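PDB 3K6O: uncharacterized protein DUF1344, which is of unknown function but belongs to the NigD-like family, pairing an N-terminal OB domain with a C-terminal beta sandwich. Local coordinates for residues M111-D115 / D116-V120; E57-F60 / G61-F65; F172-D176 / Y177-N181. One frame throughout, in Å; residues are numbered along the deposited sequence.

Interaction 1 of 3, residues M111-D115 / D116-V120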
loop_
_atom_site.group_PDB
_atom_site.type_symbol
_atom_site.label_atom_id
_atom_site.label_comp_id
_atom_site.label_asym_id
_atom_site.label_seq_id
_atom_site.Cartn_x
_atom_site.Cartn_y
_atom_site.Cartn_z
HETATM N N MSE A 111 -4.829 0.792 -7.441
HETATM C CA MSE A 111 -4.786 -0.308 -6.507
HETATM C C MSE A 111 -4.033 -1.479 -7.084
HETATM O O MSE A 111 -4.320 -1.903 -8.187
HETATM C CB MSE A 111 -6.185 -0.761 -6.097
HETATM C CG MSE A 111 -6.152 -1.999 -5.104
HETATM SE SE MSE A 111 -7.975 -2.756 -4.994
HETATM C CE MSE A 111 -8.713 -1.212 -4.208
ATOM N N TRP A 112 -3.097 -2.024 -6.311
ATOM C CA TRP A 112 -2.371 -3.205 -6.738
ATOM C C TRP A 112 -1.802 -3.941 -5.539
ATOM O O TRP A 112 -1.414 -3.319 -4.553
ATOM C CB TRP A 112 -1.254 -2.836 -7.724
ATOM C CG TRP A 112 -0.014 -2.260 -7.097
ATOM C CD1 TRP A 112 1.147 -2.898 -6.890
ATOM C CD2 TRP A 112 0.169 -0.920 -6.621
ATOM N NE1 TRP A 112 2.071 -2.040 -6.343
ATOM C CE2 TRP A 112 1.482 -0.822 -6.149
ATOM C CE3 TRP A 112 -0.650 0.209 -6.564
ATOM C CZ2 TRP A 112 2.000 0.354 -5.592
ATOM C CZ3 TRP A 112 -0.121 1.399 -6.022
ATOM C CH2 TRP A 112 1.188 1.458 -5.554
ATOM N N PRO A 113 -1.756 -5.270 -5.618
ATOM C CA PRO A 113 -1.059 -6.042 -4.599
ATOM C C PRO A 113 0.412 -6.177 -4.919
ATOM O O PRO A 113 0.793 -6.190 -6.081
ATOM C CB PRO A 113 -1.726 -7.420 -4.694
ATOM C CG PRO A 113 -2.086 -7.560 -6.140
ATOM C CD PRO A 113 -2.386 -6.131 -6.639
ATOM N N SER A 114 1.206 -6.292 -3.875
ATOM C CA SER A 114 2.572 -6.716 -3.933
ATOM C C SER A 114 2.669 -7.971 -3.047
ATOM O O SER A 114 1.662 -8.418 -2.494
ATOM C CB SER A 114 3.463 -5.619 -3.353
ATOM O OG SER A 114 3.092 -5.378 -2.004
ATOM N N ASP A 115 3.878 -8.486 -2.850
ATOM C CA ASP A 115 4.057 -9.711 -2.071
ATOM C C ASP A 115 3.468 -9.572 -0.687
ATOM O O ASP A 115 2.959 -10.551 -0.166
ATOM C CB ASP A 115 5.544 -10.130 -1.956
ATOM C CG ASP A 115 5.735 -11.637 -1.551
ATOM O OD1 ASP A 115 5.103 -12.531 -2.172
ATOM O OD2 ASP A 115 6.532 -11.919 -0.603
ATOM N N ASP A 116 3.570 -8.388 -0.077
ATOM C CA ASP A 116 3.183 -8.237 1.322
ATOM C C ASP A 116 1.991 -7.336 1.535
ATOM O O ASP A 116 1.422 -7.387 2.620
ATOM C CB ASP A 116 4.308 -7.684 2.215
ATOM C CG ASP A 116 5.534 -8.573 2.272
ATOM O OD1 ASP A 116 5.434 -9.825 2.263
ATOM O OD2 ASP A 116 6.619 -7.985 2.360
ATOM N N TYR A 117 1.620 -6.533 0.540
ATOM C CA TYR A 117 0.597 -5.488 0.754
ATOM C C TYR A 117 -0.404 -5.333 -0.344
ATOM O O TYR A 117 -0.106 -5.594 -1.483
ATOM C CB TYR A 117 1.231 -4.106 0.933
ATOM C CG TYR A 117 2.372 -4.017 1.919
ATOM C CD1 TYR A 117 2.142 -3.767 3.271
ATOM C CD2 TYR A 117 3.682 -4.172 1.491
ATOM C CE1 TYR A 117 3.184 -3.671 4.197
ATOM C CE2 TYR A 117 4.759 -4.068 2.412
ATOM C CZ TYR A 117 4.500 -3.814 3.757
ATOM O OH TYR A 117 5.543 -3.681 4.653
ATOM N N LEU A 118 -1.600 -4.893 0.018
ATOM C CA LEU A 118 -2.486 -4.255 -0.940
ATOM C C LEU A 118 -2.242 -2.737 -0.855
ATOM O O LEU A 118 -2.447 -2.103 0.181
ATOM C CB LEU A 118 -3.939 -4.586 -0.659
ATOM C CG LEU A 118 -4.884 -4.069 -1.740
ATOM C CD1 LEU A 118 -4.745 -4.881 -3.045
ATOM C CD2 LEU A 118 -6.311 -4.071 -1.278
ATOM N N ASN A 119 -1.809 -2.178 -1.979
ATOM C CA ASN A 119 -1.422 -0.781 -2.111
ATOM C C ASN A 119 -2.529 -0.022 -2.789
ATOM O O ASN A 119 -2.964 -0.373 -3.886
ATOM C CB ASN A 119 -0.140 -0.685 -2.921
ATOM C CG ASN A 119 0.978 -1.491 -2.282
ATOM O OD1 ASN A 119 1.417 -1.192 -1.156
ATOM N ND2 ASN A 119 1.412 -2.570 -2.968
ATOM N N VAL A 120 -2.972 1.038 -2.132
ATOM C CA VAL A 120 -4.062 1.849 -2.644
ATOM C C VAL A 120 -3.694 3.350 -2.642
ATOM O O VAL A 120 -3.278 3.894 -1.641
ATOM C CB VAL A 120 -5.315 1.621 -1.814
ATOM C CG1 VAL A 120 -6.561 2.289 -2.524
ATOM C CG2 VAL A 120 -5.542 0.116 -1.607
HETATM O O HOH W 1 5.594 -6.017 -0.774
#
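Trp112 and Asn119 face each other as a hydrogen-bonded pair of an antiparallel beta hairpin, with Trp112 N giving a bond of 2.9 Å to Asn119 O and Asn119 N returning one to Trp112 O. Nearer the turn, Ser114 N reaches Tyr117 O at 2.8 Å with an N-H...O angle of 171°. The Ser114 hydroxyl works inside the turn: its OG, turned between backbone N and carbonyl carbon (chi1 60°), accepts from Tyr117 N at 3.2 Å, and a water links it to Asp116 N. Asn119 ND2 adds weak bonds to Trp112 O and Ser114 OG, while its OD1 is taken by Ser171 and Arg58.

On the face that carries Trp112 and Asn119, the apolar contact is a CH-pi one: Asn119 CB sits over the six-membered ring of Trp112, 3.4 Å from its centroid and 4° off the normal. With an alanine here, Asn119 CB would probably lose the ring it packs on and Phe215 its aromatic partner. On the face with Met111, Leu118 and Val120, Met111 CG meets Leu118 CD1 at 3.8 Å.

That second face packs on strands 186-191 and 199-204, Trp112 also meets the Phe215 ring, and strand 117-125 pairs onward with strand 165-173.

Interaction 2 of 3, residues E57-F60 / G61-F65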
loop_
_atom_site.group_PDB
_atom_site.type_symbol
_atom_site.label_atom_id
_atom_site.label_comp_id
_atom_site.label_asym_id
_atom_site.label_seq_id
_atom_site.Cartn_x
_atom_site.Cartn_y
_atom_site.Cartn_z
ATOM N N GLU A 57 8.498 0.431 8.507
ATOM C CA GLU A 57 7.893 1.617 7.963
ATOM C C GLU A 57 7.877 1.512 6.442
ATOM O O GLU A 57 8.805 0.975 5.812
ATOM C CB GLU A 57 8.608 2.906 8.413
ATOM C CG GLU A 57 8.308 3.375 9.856
ATOM C CD GLU A 57 8.882 4.760 10.154
ATOM O OE1 GLU A 57 8.215 5.786 9.895
ATOM O OE2 GLU A 57 10.022 4.825 10.621
ATOM N N ARG A 58 6.842 2.084 5.858
ATOM C CA ARG A 58 6.634 2.016 4.440
ATOM C C ARG A 58 6.796 3.420 3.857
ATOM O O ARG A 58 6.258 4.390 4.424
ATOM C CB ARG A 58 5.210 1.561 4.208
ATOM C CG ARG A 58 4.894 1.262 2.776
ATOM C CD ARG A 58 4.813 -0.199 2.516
ATOM N NE ARG A 58 4.247 -0.509 1.188
ATOM C CZ ARG A 58 4.916 -1.121 0.208
ATOM N NH1 ARG A 58 6.188 -1.481 0.364
ATOM N NH2 ARG A 58 4.299 -1.380 -0.940
ATOM N N ILE A 59 7.485 3.525 2.714
ATOM C CA ILE A 59 7.607 4.816 2.026
ATOM C C ILE A 59 7.233 4.753 0.544
ATOM O O ILE A 59 7.331 3.702 -0.105
ATOM C CB ILE A 59 9.050 5.402 2.185
ATOM C CG1 ILE A 59 10.098 4.592 1.404
ATOM C CG2 ILE A 59 9.411 5.441 3.651
ATOM C CD1 ILE A 59 11.511 5.220 1.400
ATOM N N PHE A 60 6.846 5.905 0.008
ATOM C CA PHE A 60 6.711 6.119 -1.430
ATOM C C PHE A 60 7.862 7.072 -1.738
ATOM O O PHE A 60 7.875 8.239 -1.304
ATOM C CB PHE A 60 5.326 6.711 -1.720
ATOM C CG PHE A 60 4.968 6.807 -3.172
ATOM C CD1 PHE A 60 5.104 5.729 -4.030
ATOM C CD2 PHE A 60 4.423 7.971 -3.675
ATOM C CE1 PHE A 60 4.730 5.833 -5.382
ATOM C CE2 PHE A 60 4.053 8.083 -5.013
ATOM C CZ PHE A 60 4.192 7.018 -5.859
ATOM N N GLY A 61 8.865 6.561 -2.438
ATOM C CA GLY A 61 10.135 7.245 -2.520
ATOM C C GLY A 61 10.616 7.578 -3.906
ATOM O O GLY A 61 10.084 7.084 -4.890
ATOM N N ASN A 62 11.632 8.445 -3.941
ATOM C CA ASN A 62 12.300 8.900 -5.139
ATOM C C ASN A 62 13.787 8.494 -5.066
ATOM O O ASN A 62 14.523 9.061 -4.286
ATOM C CB ASN A 62 12.159 10.432 -5.231
ATOM C CG ASN A 62 12.823 11.016 -6.442
ATOM O OD1 ASN A 62 13.763 10.444 -7.003
ATOM N ND2 ASN A 62 12.353 12.181 -6.854
ATOM N N TYR A 63 14.195 7.528 -5.888
ATOM C CA TYR A 63 15.541 6.948 -5.861
ATOM C C TYR A 63 16.279 7.190 -7.154
ATOM O O TYR A 63 15.670 7.251 -8.222
ATOM C CB TYR A 63 15.471 5.423 -5.607
ATOM C CG TYR A 63 14.331 5.024 -4.705
ATOM C CD1 TYR A 63 14.300 5.447 -3.375
ATOM C CD2 TYR A 63 13.277 4.267 -5.175
ATOM C CE1 TYR A 63 13.245 5.127 -2.524
ATOM C CE2 TYR A 63 12.186 3.924 -4.320
ATOM C CZ TYR A 63 12.191 4.375 -3.001
ATOM O OH TYR A 63 11.165 4.084 -2.151
ATOM N N SER A 64 17.602 7.330 -7.036
ATOM C CA SER A 64 18.521 7.264 -8.150
ATOM C C SER A 64 19.433 6.079 -7.946
ATOM O O SER A 64 20.145 5.982 -6.930
ATOM C CB SER A 64 19.393 8.523 -8.236
ATOM O OG SER A 64 18.638 9.690 -8.505
ATOM N N PHE A 65 19.443 5.179 -8.906
ATOM C CA PHE A 65 20.243 3.982 -8.769
ATOM C C PHE A 65 21.627 4.296 -9.282
ATOM O O PHE A 65 21.794 4.520 -10.467
ATOM C CB PHE A 65 19.602 2.815 -9.533
ATOM C CG PHE A 65 18.339 2.353 -8.934
ATOM C CD1 PHE A 65 17.170 3.056 -9.131
ATOM C CD2 PHE A 65 18.304 1.231 -8.152
ATOM C CE1 PHE A 65 15.977 2.628 -8.543
ATOM C CE2 PHE A 65 17.118 0.807 -7.569
ATOM C CZ PHE A 65 15.963 1.501 -7.773
#
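Ile59 and Tyr63 meet across Gly61 on strand 58-66 of the OB domain, which pairs with strands 16-23 and 75-93. The strand bends here: the directions of 58-60 and 61-65 differ by 72°, and this brings two side chains four residues apart together on the concave side of the bend.

Ile59 places CG1 between its backbone N and carbonyl carbon (chi1 69°), and the chain then runs on extended, so that Ile59 CD1 reaches 3.7 Å from Tyr63 OH. Ile59 CD1 comes to the ring edge, near its plane, with Tyr63 CE1 4.3 Å away. Tyr63, with CG anti to its carbonyl carbon but twisted to a chi1 of -34°, sends its ring back along the strand. One face of the Tyr63 ring lies over the Gly61 backbone, with Gly61 C 3.7 Å above the plane, offset toward the rim. Phe60 turns the other way and its ring meets Phe215 edge-to-face.

The phenol oxygen is hydrogen-bonded to Ala18 O on strand 16-23, while Leu33 touches both Ile59 and Tyr63. Gly61 has no side chain, and a CB on it would lie 2.3 Å from Tyr63 OH, a clash.

Interaction 3 of 3, residues F172-D176 / Y177-N181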
loop_
_atom_site.group_PDB
_atom_site.type_symbol
_atom_site.label_atom_id
_atom_site.label_comp_id
_atom_site.label_asym_id
_atom_site.label_seq_id
_atom_site.Cartn_x
_atom_site.Cartn_y
_atom_site.Cartn_z
ATOM N N PHE A 172 -2.039 -2.045 3.007
ATOM C CA PHE A 172 -2.640 -3.006 3.905
ATOM C C PHE A 172 -1.817 -4.248 3.917
ATOM O O PHE A 172 -1.584 -4.802 2.886
ATOM C CB PHE A 172 -4.033 -3.344 3.409
ATOM C CG PHE A 172 -4.959 -2.147 3.374
ATOM C CD1 PHE A 172 -5.587 -1.727 4.528
ATOM C CD2 PHE A 172 -5.188 -1.450 2.194
ATOM C CE1 PHE A 172 -6.428 -0.644 4.522
ATOM C CE2 PHE A 172 -6.050 -0.348 2.160
ATOM C CZ PHE A 172 -6.656 0.058 3.336
ATOM N N LYS A 173 -1.379 -4.703 5.080
ATOM C CA LYS A 173 -0.695 -5.972 5.173
ATOM C C LYS A 173 -1.621 -7.126 4.840
ATOM O O LYS A 173 -2.665 -7.296 5.484
ATOM C CB LYS A 173 -0.091 -6.189 6.566
ATOM C CG LYS A 173 1.208 -5.427 6.782
ATOM C CD LYS A 173 1.938 -5.852 8.078
ATOM C CE LYS A 173 2.669 -7.221 7.903
ATOM N NZ LYS A 173 3.530 -7.219 6.675
ATOM N N LEU A 174 -1.222 -7.937 3.866
ATOM C CA LEU A 174 -2.082 -9.032 3.374
ATOM C C LEU A 174 -2.091 -10.277 4.280
ATOM O O LEU A 174 -3.117 -10.971 4.410
ATOM C CB LEU A 174 -1.718 -9.379 1.950
ATOM C CG LEU A 174 -2.270 -8.389 0.893
ATOM C CD1 LEU A 174 -1.688 -8.655 -0.512
ATOM C CD2 LEU A 174 -3.810 -8.399 0.823
ATOM N N ASP A 175 -0.947 -10.518 4.912
ATOM C CA ASP A 175 -0.703 -11.641 5.793
ATOM C C ASP A 175 -1.191 -12.913 5.123
ATOM O O ASP A 175 -0.609 -13.289 4.094
ATOM C CB ASP A 175 -1.316 -11.380 7.173
ATOM C CG ASP A 175 -0.622 -10.238 7.904
ATOM O OD1 ASP A 175 0.569 -10.108 7.703
ATOM O OD2 ASP A 175 -1.257 -9.466 8.650
ATOM N N ASP A 176 -2.250 -13.567 5.640
ATOM C CA ASP A 176 -2.579 -14.878 5.106
ATOM C C ASP A 176 -3.222 -14.733 3.723
ATOM O O ASP A 176 -3.363 -15.707 3.067
ATOM C CB ASP A 176 -3.524 -15.693 5.998
ATOM C CG ASP A 176 -2.967 -16.035 7.359
ATOM O OD1 ASP A 176 -1.872 -15.619 7.791
ATOM O OD2 ASP A 176 -3.659 -16.824 8.000
ATOM N N TYR A 177 -3.632 -13.527 3.322
ATOM C CA TYR A 177 -4.269 -13.293 2.014
ATOM C C TYR A 177 -3.251 -12.922 0.893
ATOM O O TYR A 177 -3.649 -12.596 -0.222
ATOM C CB TYR A 177 -5.344 -12.231 2.155
ATOM C CG TYR A 177 -6.423 -12.666 3.105
ATOM C CD1 TYR A 177 -7.414 -13.506 2.692
ATOM C CD2 TYR A 177 -6.407 -12.265 4.447
ATOM C CE1 TYR A 177 -8.395 -13.958 3.565
ATOM C CE2 TYR A 177 -7.359 -12.704 5.336
ATOM C CZ TYR A 177 -8.353 -13.535 4.888
ATOM O OH TYR A 177 -9.273 -13.958 5.748
ATOM N N SER A 178 -1.951 -13.006 1.201
ATOM C CA SER A 178 -0.926 -12.592 0.275
ATOM C C SER A 178 -0.518 -13.716 -0.675
ATOM O O SER A 178 -0.891 -14.883 -0.474
ATOM C CB SER A 178 0.286 -12.105 1.057
ATOM O OG SER A 178 1.103 -13.163 1.331
ATOM N N PRO A 179 0.297 -13.386 -1.692
ATOM C CA PRO A 179 0.720 -14.388 -2.637
ATOM C C PRO A 179 1.667 -15.439 -2.080
ATOM O O PRO A 179 1.931 -16.443 -2.733
ATOM C CB PRO A 179 1.418 -13.590 -3.739
ATOM C CG PRO A 179 1.285 -12.216 -3.442
ATOM C CD PRO A 179 0.583 -12.016 -2.156
ATOM N N GLU A 180 2.158 -15.228 -0.881
ATOM C CA GLU A 180 2.914 -16.254 -0.173
ATOM C C GLU A 180 2.045 -17.377 0.347
ATOM O O GLU A 180 2.579 -18.387 0.720
ATOM C CB GLU A 180 3.622 -15.625 1.000
ATOM C CG GLU A 180 4.568 -14.525 0.593
ATOM C CD GLU A 180 5.921 -15.041 0.233
ATOM O OE1 GLU A 180 6.072 -16.251 -0.142
ATOM O OE2 GLU A 180 6.850 -14.217 0.320
ATOM N N ASN A 181 0.711 -17.195 0.406
ATOM C CA ASN A 181 -0.178 -18.308 0.636
ATOM C C ASN A 181 -0.339 -19.133 -0.646
ATOM O O ASN A 181 -0.956 -18.702 -1.610
ATOM C CB ASN A 181 -1.536 -17.820 1.119
ATOM C CG ASN A 181 -2.455 -18.949 1.506
ATOM O OD1 ASN A 181 -2.283 -20.107 1.083
ATOM N ND2 ASN A 181 -3.475 -18.613 2.308
#
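Leu174 and Tyr177 open a compact turn in the beta sandwich domain, where the chain leaves strand 165-173; a type I beta turn from Ser178 to Asn181 follows directly, and Ser178 forms an ST turn by accepting from Glu180 N at its OG. Two backbone bonds close the first bend. Tyr177 N gives to Leu174 O at 2.8 Å, and Ser178 N gives to Asp175 O at 3.2 Å.

The Leu174 side chain runs through the inside of this bend. Leu174 CB presses on Ser178 CB at 3.5 Å, closer than carbons usually pack, and also lies near Ser178 CA. With CG anti to the carbonyl carbon (chi1 -78°), the two methyls part: Leu174 CD1 passes Ser178 CA and reaches Pro179 CD at 4.4 Å, whereas Leu174 CD2 faces Tyr177 CB at 4.3 Å. Leu152 of strand 149-157 and Tyr205 also touch this leucine.

Tyr177 carries its ring away from the turn toward Ala150, Leu152, Val138 and Ile90, with the edge at Tyr177 CD2 passing 3.5 Å from Leu174 O. Its own carbonyl oxygen takes a hydrogen bond from Tyr205 OH, so the bend is tied to a second part of the chain.

Asn181 reaches back over the turn with CG anti to its backbone N (chi1 -174°). Its OD1 is held by Glu183 N, and Asn181 ND2 bonds to Asp176 O at 3.0 Å, nearly in line with that C=O, the oxygen lying only 2° out of the Asn181 amide plane.

How the interactions relate
Along the chain the order is interaction 2, then 1, then 3. Interaction 2 belongs to the N-terminal OB domain; interactions 1 and 3 share the C-terminal beta sandwich, their centres about 9 Å apart, on the neighbouring strands 117-125 and 165-173. Leu118 O and Phe172 N probably join these by a hydrogen bond, and Asp115 packs on Ser178 and Pro179. Interaction 1 is the middle one in space as well: about 16 Å separates its centre from that of interaction 2, yet Arg58 NH2 probably bonds to Asn119 OD1 and the guanidinium packs on Tyr117. That arginine thus connects the two domains, whereas interactions 2 and 3 do not touch, their centres about 22 Å apart.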